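Long-range contacts in 5-oxopent-3-ene-1,2,5-tricarboxylate decarboxylase (Exiguobacterium antarcticum B7, PDB 6IYM), which belongs to the fumarylacetoacetate hydrolase family and carries a magnesium ion at a carboxylate-lined site within a strand-rich fold: residues Arg70-Gly76 / Val95-Pro101; Arg13-Gly17 / Thr28-Asp34; Gln119-Tyr123 / Pro252-Gln256. Residues are numbered along the deposited sequence.

Overall arrangement
From the N terminus, contact 2 comes first: after the strand carrying Arg13-Gly17 the chain turns back through strand 23-26 to bring the short helix in Thr28-Asp34 against it, ten residues lying between the segments. Contact 1 follows, closing an 18-residue excursion without helix or strand by pairing strands 72-75 and 96-99. Contact 3 has the longest span, 128 residues, joining the start of strand 121-131 to the loop before strand 260-265. The three are in series; none nests in or crosses another. All reach the same mixed sheet. Contact 1 lies about 20 Å from contact 3 and 28 Å from contact 2, centre to centre; contacts 2 and 3, 38 Å apart between centres, are on opposite sides of the chain's centre.

Contact 1: residues Arg70-Gly76 / Val95-Pro101; sequences RNVICVG and VLFTKAP
Strands 72-75 and 96-99 run antiparallel; their short axes approach to 4.6 Å, with 141° between N-to-C directions. Val72-Lys99 and Cys74-Phe97 are hydrogen-bonded pairs, Ile73-Thr98 and Val75-Leu96 non-hydrogen-bonded. Val95 O first accepts Gly76 N at 2.9 Å. Leu96 (chi1 m, chi2 t) brings CD2 to 3.8 Å from Ile73 CG2. Phe97 N bonds Cys74 O (2.9 Å) and Phe97 O accepts Cys74 N (2.7 Å); the p rotamer puts Phe97 CE2 3.2 Å from Cys74 CB, with Cys74 SG obliquely 5.0 Å from the ring centroid. Thr98 OG1 accepts Asn71 ND2 (2.9 Å); hydrogen bonds to the second subunit join Thr98 OG1 to its Thr98 OG1, Asn71 OD1 to its Asn71 N and Arg70 NH1 to its Ser102 OG. Lys99 N bonds Val72 O (3.0 Å) and Lys99 O accepts Val72 N (3.1 Å); Lys99 NZ hydrogen-bonds Lys172 O and forms a salt bridge with the magnesium ligand Asp155. With the Phe97 side chain about 4 Å from the ion, this is a buried antiparallel pair at the magnesium-bearing core of the fumarylacetoacetate hydrolase-type fold.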
loop_
_atom_site.group_PDB
_atom_site.type_symbol
_atom_site.label_atom_id
_atom_site.label_comp_id
_atom_site.label_asym_id
_atom_site.label_seq_id
_atom_site.Cartn_x
_atom_site.Cartn_y
_atom_site.Cartn_z
ATOM N N ARG A 70 3.537 5.160 -0.794
ATOM C CA ARG A 70 2.554 4.057 -0.824
ATOM C C ARG A 70 3.235 2.742 -0.421
ATOM O O ARG A 70 4.464 2.754 -0.222
ATOM C CB ARG A 70 1.837 4.092 -2.181
ATOM C CG ARG A 70 2.580 3.475 -3.349
ATOM C CD ARG A 70 1.862 3.923 -4.615
ATOM N NE ARG A 70 2.330 3.258 -5.823
ATOM C CZ ARG A 70 1.566 2.907 -6.860
ATOM N NH1 ARG A 70 0.259 3.123 -6.851
ATOM N NH2 ARG A 70 2.120 2.319 -7.902
ATOM N N ASN A 71 2.475 1.647 -0.274
ATOM C CA ASN A 71 3.057 0.398 0.270
ATOM C C ASN A 71 4.232 -0.001 -0.621
ATOM O O ASN A 71 4.175 0.219 -1.846
ATOM C CB ASN A 71 2.094 -0.773 0.341
ATOM C CG ASN A 71 0.927 -0.565 1.279
ATOM O OD1 ASN A 71 0.641 0.545 1.695
ATOM N ND2 ASN A 71 0.214 -1.637 1.566
ATOM N N VAL A 72 5.273 -0.536 0.005
ATOM C CA VAL A 72 6.425 -1.188 -0.680
ATOM C C VAL A 72 5.879 -2.404 -1.457
ATOM O O VAL A 72 5.171 -3.252 -0.865
ATOM C CB VAL A 72 7.499 -1.594 0.347
ATOM C CG1 VAL A 72 8.642 -2.336 -0.321
ATOM C CG2 VAL A 72 8.017 -0.384 1.102
ATOM N N ILE A 73 6.129 -2.446 -2.758
ATOM C CA ILE A 73 5.675 -3.570 -3.629
ATOM C C ILE A 73 6.734 -4.658 -3.569
ATOM O O ILE A 73 7.897 -4.307 -3.811
ATOM C CB ILE A 73 5.421 -3.107 -5.072
ATOM C CG1 ILE A 73 4.387 -1.975 -5.118
ATOM C CG2 ILE A 73 5.025 -4.295 -5.934
ATOM C CD1 ILE A 73 4.307 -1.230 -6.451
ATOM N N CYS A 74 6.322 -5.902 -3.270
ATOM C CA CYS A 74 7.217 -7.044 -2.974
ATOM C C CYS A 74 6.951 -8.223 -3.913
ATOM O O CYS A 74 5.783 -8.603 -4.102
ATOM C CB CYS A 74 7.019 -7.519 -1.542
ATOM S SG CYS A 74 7.492 -6.281 -0.299
ATOM N N VAL A 75 8.032 -8.794 -4.440
ATOM C CA VAL A 75 8.019 -10.005 -5.294
ATOM C C VAL A 75 8.127 -11.223 -4.383
ATOM O O VAL A 75 8.859 -11.137 -3.384
ATOM C CB VAL A 75 9.147 -9.943 -6.340
ATOM C CG1 VAL A 75 9.189 -11.218 -7.188
ATOM C CG2 VAL A 75 8.968 -8.716 -7.224
ATOM N N GLY A 76 7.436 -12.315 -4.720
ATOM C CA GLY A 76 7.540 -13.602 -3.993
ATOM C C GLY A 76 8.835 -14.333 -4.358
ATOM O O GLY A 76 9.830 -13.672 -4.692
ATOM N N VAL A 95 4.569 -13.475 -8.162
ATOM C CA VAL A 95 3.760 -13.248 -6.934
ATOM C C VAL A 95 4.073 -11.821 -6.479
ATOM O O VAL A 95 5.287 -11.459 -6.483
ATOM C CB VAL A 95 4.090 -14.308 -5.858
ATOM C CG1 VAL A 95 3.476 -13.995 -4.504
ATOM C CG2 VAL A 95 3.671 -15.703 -6.299
ATOM N N LEU A 96 3.034 -11.018 -6.211
ATOM C CA LEU A 96 3.179 -9.598 -5.802
ATOM C C LEU A 96 2.346 -9.374 -4.546
ATOM O O LEU A 96 1.250 -9.841 -4.527
ATOM C CB LEU A 96 2.727 -8.666 -6.930
ATOM C CG LEU A 96 3.751 -8.459 -8.044
ATOM C CD1 LEU A 96 3.150 -7.698 -9.219
ATOM C CD2 LEU A 96 4.987 -7.728 -7.528
ATOM N N PHE A 97 2.904 -8.717 -3.530
ATOM C CA PHE A 97 2.194 -8.302 -2.290
ATOM C C PHE A 97 2.864 -7.031 -1.755
ATOM O O PHE A 97 3.885 -6.583 -2.341
ATOM C CB PHE A 97 2.197 -9.434 -1.264
ATOM C CG PHE A 97 3.566 -10.009 -1.064
ATOM C CD1 PHE A 97 4.013 -11.048 -1.857
ATOM C CD2 PHE A 97 4.417 -9.470 -0.114
ATOM C CE1 PHE A 97 5.290 -11.560 -1.691
ATOM C CE2 PHE A 97 5.696 -9.975 0.042
ATOM C CZ PHE A 97 6.129 -11.017 -0.746
ATOM N N THR A 98 2.335 -6.449 -0.676
ATOM C CA THR A 98 2.853 -5.150 -0.185
ATOM C C THR A 98 3.187 -5.206 1.302
ATOM O O THR A 98 2.756 -6.148 2.025
ATOM C CB THR A 98 1.846 -4.043 -0.502
ATOM O OG1 THR A 98 0.683 -4.211 0.311
ATOM C CG2 THR A 98 1.481 -4.030 -1.963
ATOM N N LYS A 99 3.914 -4.186 1.733
ATOM C CA LYS A 99 4.229 -3.904 3.153
ATOM C C LYS A 99 3.782 -2.478 3.455
ATOM O O LYS A 99 4.211 -1.600 2.714
ATOM C CB LYS A 99 5.730 -4.028 3.394
ATOM C CG LYS A 99 6.257 -5.454 3.309
ATOM C CD LYS A 99 7.754 -5.484 3.259
ATOM C CE LYS A 99 8.379 -5.490 4.643
ATOM N NZ LYS A 99 8.175 -6.802 5.320
ATOM N N ALA A 100 2.931 -2.285 4.469
ATOM C CA ALA A 100 2.479 -0.951 4.933
ATOM C C ALA A 100 3.711 -0.102 5.204
ATOM O O ALA A 100 4.700 -0.632 5.712
ATOM C CB ALA A 100 1.617 -1.053 6.155
ATOM N N PRO A 101 3.694 1.199 4.813
ATOM C CA PRO A 101 4.774 2.139 5.114
ATOM C C PRO A 101 5.024 2.331 6.623
ATOM O O PRO A 101 6.110 2.590 7.000
ATOM C CB PRO A 101 4.267 3.472 4.546
ATOM C CG PRO A 101 3.270 3.097 3.500
ATOM C CD PRO A 101 2.626 1.828 4.022
#

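Contact 2: residues Arg13-Gly17 / Thr28-Asp34; sequences RARIG and TPQVYTD
Strands 13-20 and 23-26 form a hairpin, and the helical turn that follows comes back onto the first strand. Arg13-Gly17 are extended; Thr28-Val31 form one turn, closed by Tyr32 N to Thr28 O at 2.9 Å, after which Tyr32 takes positive phi (61°) and the chain opens through Thr33 to Asp34. The closest CA pairs are Arg15 with Asp34 (5.0 Å) and Ile16 with Thr28 (5.2 Å). One hydrogen bond crosses: Ile16 N to Thr28 OG1, 3.0 Å at 160°, with Thr28 chi1 at -45°; that hydroxyl also bonds Asp26. Charge enters through Arg15, whose NE forms a salt bridge with Asp26, while its guanidinium lies with one face against Thr28 CB (3.3 Å from Arg15 NH2). The apolar pair is Ile16 CD1 (chi1 m, chi2 t) to Val31 CG2, 4.4 Å. Van der Waals contacts with backbone bring Ile16 CD1 to 3.2 Å from Thr33 O and 3.6 Å from Asp34 C. Chemically, Asp26 links the polar groups of strand and helix, and Ile16 lies between Val31 and the Thr33-Asp34 backbone, with Val39 also touching it.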
loop_
_atom_site.group_PDB
_atom_site.type_symbol
_atom_site.label_atom_id
_atom_site.label_comp_id
_atom_site.label_asym_id
_atom_site.label_seq_id
_atom_site.Cartn_x
_atom_site.Cartn_y
_atom_site.Cartn_z
ATOM N N ARG A 13 16.792 16.047 13.604
ATOM C CA ARG A 13 16.185 16.630 12.369
ATOM C C ARG A 13 16.901 16.173 11.086
ATOM O O ARG A 13 18.145 16.283 10.985
ATOM C CB ARG A 13 16.167 18.159 12.449
ATOM C CG ARG A 13 14.971 18.691 13.224
ATOM C CD ARG A 13 14.806 20.196 13.166
ATOM N NE ARG A 13 15.849 20.883 13.913
ATOM C CZ ARG A 13 16.831 21.584 13.369
ATOM N NH1 ARG A 13 16.917 21.705 12.053
ATOM N NH2 ARG A 13 17.726 22.173 14.144
ATOM N N ALA A 14 16.100 15.751 10.105
ATOM C CA ALA A 14 16.532 15.181 8.814
ATOM C C ALA A 14 17.405 16.187 8.062
ATOM O O ALA A 14 17.038 17.363 8.029
ATOM C CB ALA A 14 15.312 14.797 8.008
ATOM N N ARG A 15 18.515 15.712 7.485
ATOM C CA ARG A 15 19.318 16.404 6.441
ATOM C C ARG A 15 19.607 15.411 5.308
ATOM O O ARG A 15 19.340 14.219 5.498
ATOM C CB ARG A 15 20.608 16.979 7.035
ATOM C CG ARG A 15 20.386 18.233 7.868
ATOM C CD ARG A 15 21.672 18.956 8.230
ATOM N NE ARG A 15 22.272 19.663 7.105
ATOM C CZ ARG A 15 21.842 20.823 6.600
ATOM N NH1 ARG A 15 20.781 21.426 7.110
ATOM N NH2 ARG A 15 22.480 21.377 5.579
ATOM N N ILE A 16 20.131 15.883 4.175
ATOM C CA ILE A 16 20.415 15.044 2.978
ATOM C C ILE A 16 21.923 15.068 2.741
ATOM O O ILE A 16 22.548 16.146 2.865
ATOM C CB ILE A 16 19.636 15.516 1.733
ATOM C CG1 ILE A 16 18.135 15.273 1.869
ATOM C CG2 ILE A 16 20.177 14.876 0.461
ATOM C CD1 ILE A 16 17.316 16.027 0.842
ATOM N N GLY A 17 22.463 13.912 2.373
ATOM C CA GLY A 17 23.898 13.713 2.133
ATOM C C GLY A 17 24.077 12.858 0.910
ATOM O O GLY A 17 23.102 12.144 0.552
ATOM N N THR A 28 22.527 19.410 1.350
ATOM C CA THR A 28 21.162 19.961 1.564
ATOM C C THR A 28 21.061 21.333 0.896
ATOM O O THR A 28 20.111 21.563 0.149
ATOM C CB THR A 28 20.812 19.935 3.057
ATOM O OG1 THR A 28 21.226 18.650 3.523
ATOM C CG2 THR A 28 19.350 20.175 3.358
ATOM N N PRO A 29 22.008 22.280 1.145
ATOM C CA PRO A 29 21.946 23.621 0.558
ATOM C C PRO A 29 21.777 23.670 -0.968
ATOM O O PRO A 29 20.890 24.379 -1.414
ATOM C CB PRO A 29 23.290 24.252 0.966
ATOM C CG PRO A 29 23.617 23.582 2.285
ATOM C CD PRO A 29 23.138 22.155 2.084
ATOM N N GLN A 30 22.589 22.942 -1.740
ATOM C CA GLN A 30 22.519 23.003 -3.232
ATOM C C GLN A 30 21.170 22.475 -3.733
ATOM O O GLN A 30 20.707 22.997 -4.762
ATOM C CB GLN A 30 23.632 22.217 -3.927
ATOM C CG GLN A 30 24.903 23.018 -4.172
ATOM C CD GLN A 30 26.017 22.562 -3.265
ATOM O OE1 GLN A 30 25.864 22.516 -2.042
ATOM N NE2 GLN A 30 27.145 22.201 -3.865
ATOM N N VAL A 31 20.576 21.487 -3.047
ATOM C CA VAL A 31 19.366 20.743 -3.526
ATOM C C VAL A 31 18.083 21.353 -2.923
ATOM O O VAL A 31 16.996 21.012 -3.425
ATOM C CB VAL A 31 19.483 19.223 -3.267
ATOM C CG1 VAL A 31 20.749 18.647 -3.872
ATOM C CG2 VAL A 31 19.396 18.852 -1.800
ATOM N N TYR A 32 18.189 22.222 -1.909
ATOM C CA TYR A 32 17.087 23.094 -1.399
ATOM C C TYR A 32 15.913 22.251 -0.885
ATOM O O TYR A 32 14.758 22.579 -1.196
ATOM C CB TYR A 32 16.599 24.080 -2.474
ATOM C CG TYR A 32 17.664 25.010 -2.991
ATOM C CD1 TYR A 32 18.123 26.069 -2.222
ATOM C CD2 TYR A 32 18.244 24.815 -4.236
ATOM C CE1 TYR A 32 19.130 26.907 -2.672
ATOM C CE2 TYR A 32 19.251 25.647 -4.703
ATOM C CZ TYR A 32 19.693 26.699 -3.919
ATOM O OH TYR A 32 20.682 27.523 -4.370
ATOM N N THR A 33 16.190 21.223 -0.081
ATOM C CA THR A 33 15.155 20.444 0.644
ATOM C C THR A 33 15.825 19.466 1.616
ATOM O O THR A 33 17.006 19.165 1.406
ATOM C CB THR A 33 14.224 19.740 -0.350
ATOM O OG1 THR A 33 13.314 18.947 0.411
ATOM C CG2 THR A 33 14.957 18.885 -1.358
ATOM N N ASP A 34 15.081 19.011 2.629
ATOM C CA ASP A 34 15.463 17.923 3.581
ATOM C C ASP A 34 14.706 16.608 3.272
ATOM O O ASP A 34 14.769 15.664 4.112
ATOM C CB ASP A 34 15.141 18.343 5.016
ATOM C CG ASP A 34 13.654 18.604 5.150
ATOM O OD1 ASP A 34 13.081 19.027 4.134
ATOM O OD2 ASP A 34 13.076 18.319 6.233
#

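Contact 3: residues Gln119-Tyr123 / Pro252-Gln256. Unlike the reference sequence in segment 252-256: Val253 (reference Thr).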
loop_
_atom_site.group_PDB
_atom_site.type_symbol
_atom_site.label_atom_id
_atom_site.label_comp_id
_atom_site.label_asym_id
_atom_site.label_seq_id
_atom_site.Cartn_x
_atom_site.Cartn_y
_atom_site.Cartn_z
ATOM N N GLN A 119 5.841 -16.383 16.780
ATOM C CA GLN A 119 7.006 -17.198 17.231
ATOM C C GLN A 119 7.743 -17.761 16.009
ATOM O O GLN A 119 8.543 -18.668 16.202
ATOM C CB GLN A 119 6.576 -18.316 18.190
ATOM C CG GLN A 119 5.916 -17.818 19.470
ATOM C CD GLN A 119 6.845 -17.051 20.374
ATOM O OE1 GLN A 119 6.523 -15.962 20.859
ATOM N NE2 GLN A 119 8.008 -17.625 20.626
ATOM N N GLN A 120 7.472 -17.250 14.799
ATOM C CA GLN A 120 8.214 -17.614 13.563
ATOM C C GLN A 120 8.652 -16.344 12.822
ATOM O O GLN A 120 8.404 -16.235 11.625
ATOM C CB GLN A 120 7.368 -18.556 12.723
ATOM C CG GLN A 120 6.974 -19.841 13.460
ATOM C CD GLN A 120 6.412 -20.849 12.496
ATOM O OE1 GLN A 120 5.731 -20.504 11.529
ATOM N NE2 GLN A 120 6.752 -22.105 12.705
ATOM N N LEU A 121 9.284 -15.411 13.521
ATOM C CA LEU A 121 9.840 -14.183 12.912
ATOM C C LEU A 121 11.064 -14.537 12.051
ATOM O O LEU A 121 11.944 -15.297 12.547
ATOM C CB LEU A 121 10.235 -13.225 14.015
ATOM C CG LEU A 121 10.697 -11.866 13.507
ATOM C CD1 LEU A 121 9.573 -11.186 12.743
ATOM C CD2 LEU A 121 11.163 -11.020 14.668
ATOM N N ASP A 122 11.125 -14.021 10.819
ATOM C CA ASP A 122 12.154 -14.416 9.824
ATOM C C ASP A 122 12.640 -13.181 9.088
ATOM O O ASP A 122 11.899 -12.173 9.117
ATOM C CB ASP A 122 11.613 -15.471 8.853
ATOM C CG ASP A 122 12.661 -16.380 8.225
ATOM O OD1 ASP A 122 13.867 -16.176 8.493
ATOM O OD2 ASP A 122 12.271 -17.237 7.395
ATOM N N TYR A 123 13.838 -13.291 8.481
ATOM C CA TYR A 123 14.519 -12.264 7.666
ATOM C C TYR A 123 14.348 -12.594 6.167
ATOM O O TYR A 123 14.121 -13.768 5.764
ATOM C CB TYR A 123 16.005 -12.171 8.029
ATOM C CG TYR A 123 16.709 -13.505 7.975
ATOM C CD1 TYR A 123 17.274 -13.983 6.812
ATOM C CD2 TYR A 123 16.714 -14.344 9.076
ATOM C CE1 TYR A 123 17.875 -15.232 6.759
ATOM C CE2 TYR A 123 17.299 -15.601 9.040
ATOM C CZ TYR A 123 17.869 -16.055 7.869
ATOM O OH TYR A 123 18.408 -17.314 7.827
ATOM N N PRO A 252 14.310 -25.512 10.981
ATOM C CA PRO A 252 13.994 -24.087 10.831
ATOM C C PRO A 252 14.479 -23.240 12.022
ATOM O O PRO A 252 14.406 -23.660 13.143
ATOM C CB PRO A 252 12.456 -24.067 10.739
ATOM C CG PRO A 252 12.058 -25.506 10.364
ATOM C CD PRO A 252 13.101 -26.360 11.058
ATOM N N VAL A 253 14.994 -22.044 11.766
ATOM C CA VAL A 253 15.478 -21.146 12.854
ATOM C C VAL A 253 14.760 -19.807 12.671
ATOM O O VAL A 253 14.603 -19.355 11.517
ATOM C CB VAL A 253 17.020 -21.032 12.877
ATOM C CG1 VAL A 253 17.583 -20.480 11.580
ATOM C CG2 VAL A 253 17.531 -20.231 14.063
ATOM N N TYR A 254 14.234 -19.292 13.768
ATOM C CA TYR A 254 13.417 -18.062 13.846
ATOM C C TYR A 254 14.167 -17.077 14.735
ATOM O O TYR A 254 14.952 -17.513 15.637
ATOM C CB TYR A 254 12.005 -18.402 14.320
ATOM C CG TYR A 254 11.335 -19.353 13.375
ATOM C CD1 TYR A 254 11.111 -18.983 12.058
ATOM C CD2 TYR A 254 11.009 -20.646 13.758
ATOM C CE1 TYR A 254 10.540 -19.857 11.154
ATOM C CE2 TYR A 254 10.431 -21.531 12.862
ATOM C CZ TYR A 254 10.209 -21.142 11.554
ATOM O OH TYR A 254 9.654 -22.007 10.654
ATOM N N LEU A 255 13.935 -15.801 14.454
ATOM C CA LEU A 255 14.616 -14.644 15.074
ATOM C C LEU A 255 14.076 -14.470 16.489
ATOM O O LEU A 255 12.873 -14.669 16.707
ATOM C CB LEU A 255 14.352 -13.384 14.238
ATOM C CG LEU A 255 15.092 -13.331 12.899
ATOM C CD1 LEU A 255 14.545 -12.239 11.973
ATOM C CD2 LEU A 255 16.572 -13.150 13.136
ATOM N N GLN A 256 14.956 -14.107 17.410
ATOM C CA GLN A 256 14.617 -13.934 18.838
ATOM C C GLN A 256 15.090 -12.544 19.239
ATOM O O GLN A 256 15.946 -11.963 18.520
ATOM C CB GLN A 256 15.258 -15.043 19.689
ATOM C CG GLN A 256 14.890 -16.466 19.279
ATOM C CD GLN A 256 13.401 -16.732 19.219
ATOM O OE1 GLN A 256 12.588 -16.112 19.909
ATOM N NE2 GLN A 256 13.023 -17.669 18.368
HETATM O O HOH W 1 10.375 -15.982 16.212
HETATM O O HOH W 2 14.837 -16.543 11.128
#
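Gln120 lays its aliphatic portion over the ring of Tyr254: CB of Gln120 stands 3.8 Å from the Tyr254 ring centroid and 13° off its normal, a CH-pi contact, and Gln120 CA approaches Tyr254 CD1 to 3.5 Å. The hydroxyl of Tyr254 is bonded elsewhere, to His247. Beyond this overlap the backbones meet at one nearly straight hydrogen bond, Leu255 N to Leu121 O, 2.8 Å at 178°. The reverse link is indirect: water 1 accepts from Leu121 N (3.0 Å) and donates to Leu255 O (2.9 Å), so a solvent molecule stands where a second backbone bond of a strand pair would be, and the two segments run crosswise rather than side by side. Leu255 points toward the strand. Its CB lies 4.0 Å from Leu121 CD2, while its CD1 lies 3.6 Å from Asp122 C and 4.2 Å from Tyr123 CD2, at the edge of that ring. Water 2, 2.8 Å from both Asp122 OD1 and Val253 O, bridges the segments; Val253 differs from the reference sequence (Thr). Asp122 is further held by a salt bridge to Arg159 and a bond from His247 N, and the metal ligands Glu124 and Glu126 follow on the same strand. Chemically, one direct bond and a bridging water link the backbones, while Tyr254 and Leu255 pack on Gln120, Leu121 and Tyr123, seating the loop on the start of the metal-binding strand.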